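Local coordinates for nitrogenase molybdenum-iron protein beta chain (PDB 4WES) that forms, with the alpha chain, the molybdenum-iron component of nitrogenase, which reduces dinitrogen to ammonia, and shares an [8Fe-7S] cluster with that chain, at residues Val102-Thr105 and Cys106-Thr110; Leu111-Leu115 and Pro116-Ser120. All coordinates share one frame; numbering follows the deposited sequence.

Contact 1: residues Val102-Thr105 and Cys106-Thr110. With CLF (Fe(8)-S(7) cluster), chain H.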
loop_
_atom_site.group_PDB
_atom_site.type_symbol
_atom_site.label_atom_id
_atom_site.label_comp_id
_atom_site.label_asym_id
_atom_site.label_seq_id
_atom_site.Cartn_x
_atom_site.Cartn_y
_atom_site.Cartn_z
ATOM N N VAL B 102 -11.032 -13.152 -34.744
ATOM C CA VAL B 102 -9.730 -13.039 -35.408
ATOM C C VAL B 102 -9.234 -11.593 -35.388
ATOM O O VAL B 102 -9.984 -10.660 -35.693
ATOM C CB VAL B 102 -9.861 -13.494 -36.880
ATOM C CG1 VAL B 102 -8.510 -13.365 -37.576
ATOM C CG2 VAL B 102 -10.364 -14.933 -36.944
ATOM N N HIS B 103 -7.951 -11.422 -35.063
ATOM C CA HIS B 103 -7.278 -10.169 -35.299
ATOM C C HIS B 103 -5.989 -10.481 -36.081
ATOM O O HIS B 103 -5.673 -11.661 -36.316
ATOM C CB HIS B 103 -6.988 -9.424 -33.979
ATOM C CG HIS B 103 -6.098 -10.184 -33.036
ATOM N ND1 HIS B 103 -6.578 -10.942 -31.992
ATOM C CD2 HIS B 103 -4.752 -10.346 -33.013
ATOM C CE1 HIS B 103 -5.551 -11.486 -31.348
ATOM N NE2 HIS B 103 -4.440 -11.153 -31.959
ATOM N N THR B 104 -5.292 -9.431 -36.524
ATOM C CA THR B 104 -4.160 -9.623 -37.417
ATOM C C THR B 104 -2.886 -9.079 -36.779
ATOM O O THR B 104 -2.903 -8.582 -35.678
ATOM C CB THR B 104 -4.446 -9.006 -38.781
ATOM O OG1 THR B 104 -4.669 -7.610 -38.605
ATOM C CG2 THR B 104 -5.657 -9.662 -39.433
ATOM N N THR B 105 -1.792 -9.197 -37.491
ATOM C CA THR B 105 -0.505 -8.701 -37.032
ATOM C C THR B 105 0.142 -7.849 -38.094
ATOM O O THR B 105 -0.339 -7.781 -39.210
ATOM C CB THR B 105 0.471 -9.835 -36.645
ATOM O OG1 THR B 105 0.979 -10.475 -37.814
ATOM C CG2 THR B 105 -0.175 -10.874 -35.717
ATOM N N CYS B 106 1.282 -7.229 -37.763
ATOM C CA CYS B 106 2.005 -6.520 -38.812
ATOM C C CYS B 106 2.357 -7.414 -39.999
ATOM O O CYS B 106 2.455 -6.911 -41.116
ATOM C CB CYS B 106 3.287 -5.927 -38.253
ATOM S SG CYS B 106 4.325 -7.049 -37.272
ATOM N N LEU B 107 2.542 -8.720 -39.779
ATOM C CA LEU B 107 2.897 -9.613 -40.880
ATOM C C LEU B 107 1.731 -9.754 -41.854
ATOM O O LEU B 107 1.885 -9.523 -43.065
ATOM C CB LEU B 107 3.251 -10.987 -40.338
ATOM C CG LEU B 107 3.646 -12.031 -41.368
ATOM C CD1 LEU B 107 4.719 -11.547 -42.343
ATOM C CD2 LEU B 107 4.068 -13.322 -40.706
ATOM N N SER B 108 0.561 -10.150 -41.350
ATOM C CA SER B 108 -0.557 -10.353 -42.258
ATOM C C SER B 108 -1.030 -9.035 -42.874
ATOM O O SER B 108 -1.510 -9.039 -44.017
ATOM C CB SER B 108 -1.665 -11.125 -41.560
ATOM O OG SER B 108 -1.945 -10.604 -40.266
ATOM N N GLU B 109 -0.912 -7.923 -42.160
ATOM C CA GLU B 109 -1.278 -6.635 -42.705
ATOM C C GLU B 109 -0.273 -6.190 -43.792
ATOM O O GLU B 109 -0.673 -5.662 -44.840
ATOM C CB GLU B 109 -1.409 -5.609 -41.597
ATOM C CG GLU B 109 -2.598 -5.892 -40.660
ATOM C CD GLU B 109 -3.949 -5.758 -41.341
ATOM O OE1 GLU B 109 -4.066 -4.927 -42.247
ATOM O OE2 GLU B 109 -4.865 -6.514 -40.994
ATOM N N THR B 110 1.022 -6.414 -43.570
ATOM C CA THR B 110 2.028 -6.067 -44.588
ATOM C C THR B 110 1.755 -6.887 -45.869
ATOM O O THR B 110 1.882 -6.379 -46.985
ATOM C CB THR B 110 3.458 -6.283 -44.074
ATOM O OG1 THR B 110 3.706 -5.383 -42.998
ATOM C CG2 THR B 110 4.461 -6.039 -45.172
HETATM FE FE1 CLF H . 6.788 -11.173 -35.792
HETATM FE FE2 CLF H . 5.481 -11.312 -33.668
HETATM FE FE3 CLF H . 8.030 -12.378 -33.612
HETATM FE FE4 CLF H . 7.566 -9.710 -33.761
HETATM S S1 CLF H . 5.600 -9.249 -35.035
HETATM S S2A CLF H . 6.194 -13.189 -34.777
HETATM S S4A CLF H . 7.063 -11.074 -32.007
HETATM S S3A CLF H . 9.006 -10.897 -35.129
HETATM FE FE5 CLF H . 6.000 -6.904 -32.509
HETATM FE FE6 CLF H . 3.596 -6.310 -35.145
HETATM FE FE7 CLF H . 3.276 -6.606 -32.430
HETATM FE FE8 CLF H . 3.786 -9.004 -33.539
HETATM S S2B CLF H . 4.839 -5.304 -33.502
HETATM S S3B CLF H . 2.039 -7.653 -34.085
HETATM S S4B CLF H . 4.514 -8.296 -31.456
#
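Thr105 meets Ser108 and Leu107 in the first turn of a helix. Thr105 N points straight at Ser108 OG, at 3.1 Å with an N-H...O angle of 180°. On the side-chain side, Thr105 OG1 accepts from Leu107 N at 3.1 Å, along a more bent path. Ser108 is deposited in two conformers, and the bond to its OG holds for one of them. Thr105 OG1 stands between its own N and carbonyl carbon (chi1 74°), turned forward to the start of the helix. Ser108 OG also bonds to His43 O on the neighbouring strand 38-43. The main chain closes the turn with Glu109 N to Thr105 O at 3.0 Å.

This is a capping box with Thr105 as N-cap. It lies where strand 99-104 of a parallel sheet gives way to helix 106-111, the beta-to-alpha junction of an alpha/beta domain. The cluster sits at this junction. Cys106, the first helical residue, turns its sulfur away from the strand, toward the cluster, and binds the iron FE6 through SG at 2.4 Å. Ser141 OG is the second protein ligand of that iron. Thr105 brings CB to 3.7 Å from S3B of the cluster. All of this is buried, and Pro76 of the alpha chain packs on Cys106.

On the other flank Thr104 is still buried, but Glu109 and Thr110 are partly exposed. Glu109 bends at its second torsion and crosses Thr104 at about a right angle. Thr104 OG1 donates to Glu109 OE2 at 2.6 Å, on the anti side and 17° out of the carboxylate plane. Asn138 ND2 is a further donor to OE2, which probably favours the charged form. Thr110 sends its hydroxyl back to Cys106 O at 2.7 Å, while its N reaches that oxygen from the opposite face.

Contact 2: residues Leu111-Leu115 and Pro116-Ser120; sequences LGDDL and PTYIS
The Tyr118 ring has Asp114 O over one face, 3.5 Å from Tyr118 CG and offset toward the rim. At its edge, in the ring plane, lies Asp113 OD2, 3.6 Å from Tyr118 CE2. The Asp113 carboxylate stands nearly upright to the ring, with the two planes 84° apart. Its OD2 is engaged elsewhere, by His43 NE2 and Gly80 N, so the carboxylate is held in place from outside the contact. Tyr118 has two conformers, and this describes one of them.

The Asp114 carboxylate is the second flat group. Its CG lies anti to the backbone N (chi1 -179°), which swings the carboxylate forward to Thr117. Both oxygens are met from well above the carboxylate plane. Thr117 OG1 donates to Asp114 OD2 in a short bond of 2.5 Å. Thr117 N donates to Asp114 OD1 over a longer 3.3 Å. The pair of bonds grips the carboxylate from one residue. Asp114 is thus the N-cap of helix 115-125, and its negative charge would be favoured by the helix start. CD of Pro116 also comes against Asp114 OD1.

The helical backbone bonds start at the cap residue. Tyr118 N reaches Asp114 O at 3.1 Å, so this oxygen accepts from the amide of the tyrosine whose ring face it lies over. Ile119 N reaches Leu115 O at 2.9 Å. Ile119 CG1 lies alongside that oxygen.

Leu115 and Ile119 face inward. In the conformer described, Leu115 meets Val102 and Thr104 of strand 99-104 and Ile84 of helix 81-95. Ile119 touches Val134 and His136 of strand 133-136. Tyr118 packs on Ile84, so helix 115-125 begins against both the parallel sheet and helix 81-95.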
loop_
_atom_site.group_PDB
_atom_site.type_symbol
_atom_site.label_atom_id
_atom_site.label_comp_id
_atom_site.label_asym_id
_atom_site.label_seq_id
_atom_site.Cartn_x
_atom_site.Cartn_y
_atom_site.Cartn_z
ATOM N N LEU B 111 1.375 -8.145 -45.677
ATOM C CA LEU B 111 1.056 -9.041 -46.799
ATOM C C LEU B 111 -0.265 -8.760 -47.479
ATOM O O LEU B 111 -0.499 -9.280 -48.582
ATOM C CB LEU B 111 1.059 -10.498 -46.322
ATOM C CG LEU B 111 2.433 -11.069 -45.972
ATOM C CD1 LEU B 111 2.298 -12.401 -45.242
ATOM C CD2 LEU B 111 3.306 -11.248 -47.192
ATOM N N GLY B 112 -1.137 -7.982 -46.836
ATOM C CA GLY B 112 -2.447 -7.674 -47.394
ATOM C C GLY B 112 -3.388 -8.841 -47.381
ATOM O O GLY B 112 -4.255 -8.941 -48.245
ATOM N N ASP B 113 -3.281 -9.742 -46.416
ATOM C CA ASP B 113 -4.221 -10.866 -46.345
ATOM C C ASP B 113 -5.657 -10.371 -46.319
ATOM O O ASP B 113 -5.984 -9.368 -45.692
ATOM C CB ASP B 113 -3.982 -11.722 -45.098
ATOM C CG ASP B 113 -2.986 -12.843 -45.303
ATOM O OD1 ASP B 113 -2.146 -12.775 -46.218
ATOM O OD2 ASP B 113 -3.033 -13.811 -44.521
ATOM N N ASP B 114 -6.519 -11.131 -46.958
ATOM C CA ASP B 114 -7.904 -10.759 -47.174
ATOM C C ASP B 114 -8.831 -11.635 -46.302
ATOM O O ASP B 114 -9.372 -12.641 -46.738
ATOM C CB ASP B 114 -8.201 -10.957 -48.663
ATOM C CG ASP B 114 -9.605 -10.590 -49.058
ATOM O OD1 ASP B 114 -10.435 -10.149 -48.249
ATOM O OD2 ASP B 114 -9.864 -10.734 -50.266
ATOM N N LEU B 115 -9.021 -11.213 -45.050
ATOM C CA LEU B 115 -9.808 -11.988 -44.085
ATOM C C LEU B 115 -11.258 -12.221 -44.544
ATOM O O LEU B 115 -11.802 -13.305 -44.402
ATOM C CB LEU B 115 -9.780 -11.320 -42.708
ATOM C CG LEU B 115 -8.549 -11.642 -41.839
ATOM C CD1 LEU B 115 -8.600 -13.093 -41.386
ATOM C CD2 LEU B 115 -7.215 -11.339 -42.513
ATOM N N PRO B 116 -11.913 -11.177 -45.083
ATOM C CA PRO B 116 -13.284 -11.428 -45.543
ATOM C C PRO B 116 -13.383 -12.559 -46.560
ATOM O O PRO B 116 -14.278 -13.387 -46.464
ATOM C CB PRO B 116 -13.672 -10.108 -46.173
ATOM C CG PRO B 116 -12.876 -9.093 -45.430
ATOM C CD PRO B 116 -11.547 -9.751 -45.172
ATOM N N THR B 117 -12.441 -12.639 -47.486
ATOM C CA THR B 117 -12.423 -13.717 -48.435
ATOM C C THR B 117 -12.157 -15.064 -47.768
ATOM O O THR B 117 -12.867 -16.061 -48.058
ATOM C CB THR B 117 -11.412 -13.453 -49.563
ATOM O OG1 THR B 117 -11.848 -12.319 -50.321
ATOM C CG2 THR B 117 -11.267 -14.672 -50.492
ATOM N N TYR B 118 -11.170 -15.149 -46.873
ATOM C CA TYR B 118 -10.925 -16.417 -46.228
ATOM C C TYR B 118 -12.164 -16.899 -45.453
ATOM O O TYR B 118 -12.491 -18.095 -45.445
ATOM C CB TYR B 118 -9.712 -16.337 -45.291
ATOM C CG TYR B 118 -8.400 -15.898 -45.921
ATOM C CD1 TYR B 118 -8.157 -16.031 -47.284
ATOM C CD2 TYR B 118 -7.389 -15.381 -45.125
ATOM C CE1 TYR B 118 -6.946 -15.624 -47.840
ATOM C CE2 TYR B 118 -6.188 -14.979 -45.666
ATOM C CZ TYR B 118 -5.963 -15.086 -47.016
ATOM O OH TYR B 118 -4.732 -14.678 -47.513
ATOM N N ILE B 119 -12.830 -15.971 -44.770
ATOM C CA ILE B 119 -13.940 -16.348 -43.927
ATOM C C ILE B 119 -15.127 -16.831 -44.788
ATOM O O ILE B 119 -15.832 -17.805 -44.467
ATOM C CB ILE B 119 -14.326 -15.178 -42.986
ATOM C CG1 ILE B 119 -13.239 -15.016 -41.934
ATOM C CG2 ILE B 119 -15.654 -15.467 -42.300
ATOM C CD1 ILE B 119 -13.384 -13.786 -41.065
ATOM N N SER B 120 -15.354 -16.161 -45.910
ATOM C CA SER B 120 -16.408 -16.586 -46.847
ATOM C C SER B 120 -16.066 -17.979 -47.440
ATOM O O SER B 120 -16.919 -18.851 -47.558
ATOM C CB SER B 120 -16.593 -15.485 -47.880
ATOM O OG SER B 120 -15.654 -15.558 -48.912
#

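Overall arrangement
Contacts 1 and 2 follow one another along the chain, with centres 11 Å apart. Helix 106-111 ends in a Schellman motif at Gly112, and the chain then turns into helix 115-125. Ser108 O and Asp113 N, 3.1 Å apart, probably form a hydrogen bond across the turn. Leu115, in the conformer described, packs back on the strand: its CD1 is 3.8 Å from Val102 CG1. His43 links the two, bonding Ser108 through its carbonyl and Asp113 through its ring. Contact 1 holds the cluster ligand Cys106. Contact 2 is farther out: the side chain of Leu115 is about 13 Å from the cluster.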